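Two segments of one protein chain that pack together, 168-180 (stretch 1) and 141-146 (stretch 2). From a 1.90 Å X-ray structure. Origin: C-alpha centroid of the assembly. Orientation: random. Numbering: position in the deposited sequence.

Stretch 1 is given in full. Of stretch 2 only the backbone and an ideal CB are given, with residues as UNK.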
# COMPACT_ATOMS: atom_id res chain seq x y z
N PRO B 168 -1.17 19.19 17.59
CA PRO B 168 -1.40 19.29 19.04
C PRO B 168 -1.59 17.91 19.65
O PRO B 168 -2.01 16.97 18.95
CB PRO B 168 -2.73 20.11 19.13
CG PRO B 168 -3.41 19.89 17.82
CD PRO B 168 -2.26 19.79 16.79
N TRP B 169 -1.31 17.81 20.95
CA TRP B 169 -1.22 16.55 21.67
C TRP B 169 -2.21 15.43 21.24
O TRP B 169 -1.83 14.34 20.83
CB TRP B 169 -1.33 16.80 23.20
CG TRP B 169 -0.82 15.62 23.92
CD1 TRP B 169 -1.55 14.52 24.32
CD2 TRP B 169 0.56 15.32 24.25
NE1 TRP B 169 -0.71 13.59 24.92
CE2 TRP B 169 0.59 14.05 24.87
CE3 TRP B 169 1.76 16.03 24.14
CZ2 TRP B 169 1.78 13.47 25.36
CZ3 TRP B 169 2.95 15.44 24.64
CH2 TRP B 169 2.95 14.18 25.21
N ASP B 170 -3.49 15.70 21.34
CA ASP B 170 -4.41 14.61 21.15
C ASP B 170 -4.54 14.20 19.68
O ASP B 170 -4.71 12.99 19.38
CB ASP B 170 -5.72 14.96 21.82
CG ASP B 170 -5.53 15.08 23.34
OD1 ASP B 170 -5.12 14.07 23.97
OD2 ASP B 170 -5.70 16.21 23.87
N GLU B 171 -4.38 15.19 18.80
CA GLU B 171 -4.37 14.87 17.37
C GLU B 171 -3.10 14.08 16.99
O GLU B 171 -3.17 13.14 16.21
CB GLU B 171 -4.48 16.16 16.55
CG GLU B 171 -5.85 16.82 16.74
CD GLU B 171 -6.03 18.01 15.84
OE1 GLU B 171 -5.12 18.32 15.08
OE2 GLU B 171 -7.10 18.66 15.91
N ALA B 172 -1.97 14.46 17.56
CA ALA B 172 -0.72 13.74 17.24
C ALA B 172 -0.75 12.26 17.58
O ALA B 172 -0.37 11.40 16.77
CB ALA B 172 0.50 14.42 17.89
N LEU B 173 -1.24 11.95 18.78
CA LEU B 173 -1.28 10.56 19.19
C LEU B 173 -2.25 9.76 18.33
O LEU B 173 -1.91 8.65 17.89
CB LEU B 173 -1.66 10.42 20.68
CG LEU B 173 -0.71 11.16 21.62
CD1 LEU B 173 -1.19 11.02 23.06
CD2 LEU B 173 0.65 10.64 21.45
N ALA B 174 -3.42 10.34 18.09
CA ALA B 174 -4.47 9.70 17.30
C ALA B 174 -3.97 9.50 15.88
O ALA B 174 -4.12 8.41 15.29
CB ALA B 174 -5.74 10.59 17.28
N PHE B 175 -3.38 10.54 15.32
CA PHE B 175 -2.92 10.43 13.95
C PHE B 175 -1.83 9.35 13.82
O PHE B 175 -1.81 8.58 12.85
CB PHE B 175 -2.39 11.75 13.45
CG PHE B 175 -1.90 11.67 12.04
CD1 PHE B 175 -2.80 11.41 11.00
CD2 PHE B 175 -0.56 11.83 11.75
CE1 PHE B 175 -2.36 11.30 9.67
CE2 PHE B 175 -0.09 11.73 10.43
CZ PHE B 175 -1.02 11.46 9.38
N ALA B 176 -0.91 9.31 14.77
CA ALA B 176 0.16 8.33 14.72
C ALA B 176 -0.44 6.94 14.85
O ALA B 176 0.03 6.02 14.20
CB ALA B 176 1.17 8.56 15.82
N THR B 177 -1.48 6.80 15.66
CA THR B 177 -2.09 5.49 15.84
C THR B 177 -2.71 4.95 14.53
O THR B 177 -2.41 3.83 14.10
CB THR B 177 -3.14 5.52 17.00
OG1 THR B 177 -2.43 5.78 18.23
CG2 THR B 177 -3.88 4.19 17.11
N VAL B 178 -3.55 5.77 13.88
CA VAL B 178 -4.21 5.34 12.68
C VAL B 178 -3.23 5.27 11.48
O VAL B 178 -3.39 4.41 10.60
CB VAL B 178 -5.47 6.25 12.38
CG1 VAL B 178 -6.35 6.35 13.65
CG2 VAL B 178 -5.08 7.64 11.94
N LEU B 179 -2.22 6.15 11.46
CA LEU B 179 -1.19 6.07 10.41
C LEU B 179 -0.44 4.72 10.50
O LEU B 179 -0.22 4.07 9.48
CB LEU B 179 -0.17 7.20 10.53
CG LEU B 179 1.06 7.11 9.64
CD1 LEU B 179 0.68 7.56 8.26
CD2 LEU B 179 2.17 7.99 10.18
N HIS B 180 -0.06 4.30 11.71
CA HIS B 180 0.68 3.05 11.83
C HIS B 180 -0.25 1.84 11.61
O HIS B 180 0.20 0.82 11.04
CB HIS B 180 1.48 2.96 13.14
CG HIS B 180 2.68 3.84 13.16
ND1 HIS B 180 2.61 5.18 13.47
CD2 HIS B 180 3.98 3.59 12.88
CE1 HIS B 180 3.82 5.71 13.41
NE2 HIS B 180 4.67 4.77 13.02
N UNK B 141 8.35 12.41 10.18
CA UNK B 141 8.20 12.33 11.63
C UNK B 141 6.99 13.15 12.03
O UNK B 141 6.55 13.99 11.28
CB UNK B 141 9.46 12.82 12.35
N UNK B 142 6.47 12.91 13.23
CA UNK B 142 5.37 13.69 13.78
C UNK B 142 5.87 14.21 15.12
O UNK B 142 6.53 13.47 15.82
CB UNK B 142 4.09 12.87 13.92
N UNK B 143 5.61 15.47 15.46
CA UNK B 143 6.02 16.03 16.74
C UNK B 143 4.84 16.68 17.42
O UNK B 143 3.88 17.11 16.74
CB UNK B 143 7.15 17.04 16.56
N UNK B 144 4.84 16.69 18.76
CA UNK B 144 3.76 17.30 19.51
C UNK B 144 4.38 17.86 20.81
O UNK B 144 5.60 17.76 20.98
CB UNK B 144 2.64 16.30 19.79
N UNK B 145 3.57 18.45 21.69
CA UNK B 145 4.06 19.03 22.96
C UNK B 145 4.12 20.54 22.84
O UNK B 145 3.11 21.20 22.65
CB UNK B 145 5.44 18.48 23.33
N UNK B 146 5.34 21.09 22.85
CA UNK B 146 5.57 22.53 22.87
C UNK B 146 5.84 23.04 21.46
O UNK B 146 6.92 22.82 20.88
CB UNK B 146 6.74 22.88 23.80

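Stretch 2 runs as a strand across a helix that begins at Trp-169, the axes 7.7 Å apart at closest approach and 149° between their N-to-C directions. Side chains alternate along the strand, so positions facing the helix are read from the CA-to-CB bond and the nearest helix atoms.

Position 141 has extended backbone angles (-134/162), and no helix atom lies within 5.5 Å of its ideal CB. Stretch 1 therefore sets no preference. The deposited residue is Ser-141, whose OG is hydrogen-bonded elsewhere in the structure.

At position 142 the CA-to-CB bond points toward the helix, yet the ideal CB is still 5.2 Å from Phe-175 CD2, which leaves space for a side chain of some length. The surroundings on offer are carbon: Ala-172, the Phe-175 ring, Ala-176 and Leu-179. An aliphatic residue such as Val, Leu, Ile or Met would suit. The deposited residue is Ile-142, with chi1 m and chi2 t. Its CD1 lies 3.7 Å from Phe-175 CD2 and 4.0 Å from both Ala-176 CB and Leu-179 CD2, while its CG2 meets Ala-172 CB at 4.1 Å. It has more of its area covered by stretch 1 than any other residue of the strand.

Position 143 points away, with no helix atom within 5.5 Å of its ideal CB, so many residues would fit. It is His-143, both ring nitrogens hydrogen-bonded elsewhere in the structure.

Position 144 points toward the helix at much closer range: its ideal CB is 3.4 Å from Ala-172 CB, a tight approach, and 4.3 Å from Trp-169 CA. A small residue is favoured, with Ala, Ser, Thr and Val all plausible. Thr-144, chi1 t, is deposited. Its CG2 lies 3.7 Å from Trp-169 CE3, an oblique approach to the ring. Its OG1 comes within 3.0 Å of Trp-169 N, but the poor angle rules out a hydrogen bond.

Position 145 has phi/psi of 103/-112, where a CB would be jammed against the carbonyl O of the preceding residue; this alone calls for glycine. The residue is Gly-145, and its N sits 3.9 Å from Trp-169 CE3. A water bridges the two segments, donating to Gly-145 O at 3.0 Å and accepting from Trp-169 N at 3.1 Å.

Position 146 is out of reach of the helix, which leaves its choice open. Asp-146 is deposited, at an N-cap position, its side chain capping a backbone N just past the stretch.

Stretch 2 141-146: SIHTGD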
# COMPACT_ATOMS: atom_id res chain seq x y z
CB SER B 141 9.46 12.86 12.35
OG SER B 141 9.73 14.18 11.87
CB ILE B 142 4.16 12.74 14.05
CG1 ILE B 142 3.60 12.17 12.75
CG2 ILE B 142 3.06 13.49 14.82
CD1 ILE B 142 2.80 10.85 12.96
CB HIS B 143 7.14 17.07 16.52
CG HIS B 143 8.44 16.45 16.12
ND1 HIS B 143 8.83 16.31 14.79
CD2 HIS B 143 9.43 15.89 16.86
CE1 HIS B 143 10.00 15.69 14.74
NE2 HIS B 143 10.38 15.43 15.99
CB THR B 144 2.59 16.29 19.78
OG1 THR B 144 1.47 17.00 20.33
CG2 THR B 144 2.97 15.16 20.71
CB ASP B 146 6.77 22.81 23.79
CG ASP B 146 6.97 24.29 24.09
OD1 ASP B 146 7.15 25.15 23.18
OD2 ASP B 146 7.00 24.60 25.30
O HOH W 1 0.34 20.23 21.94
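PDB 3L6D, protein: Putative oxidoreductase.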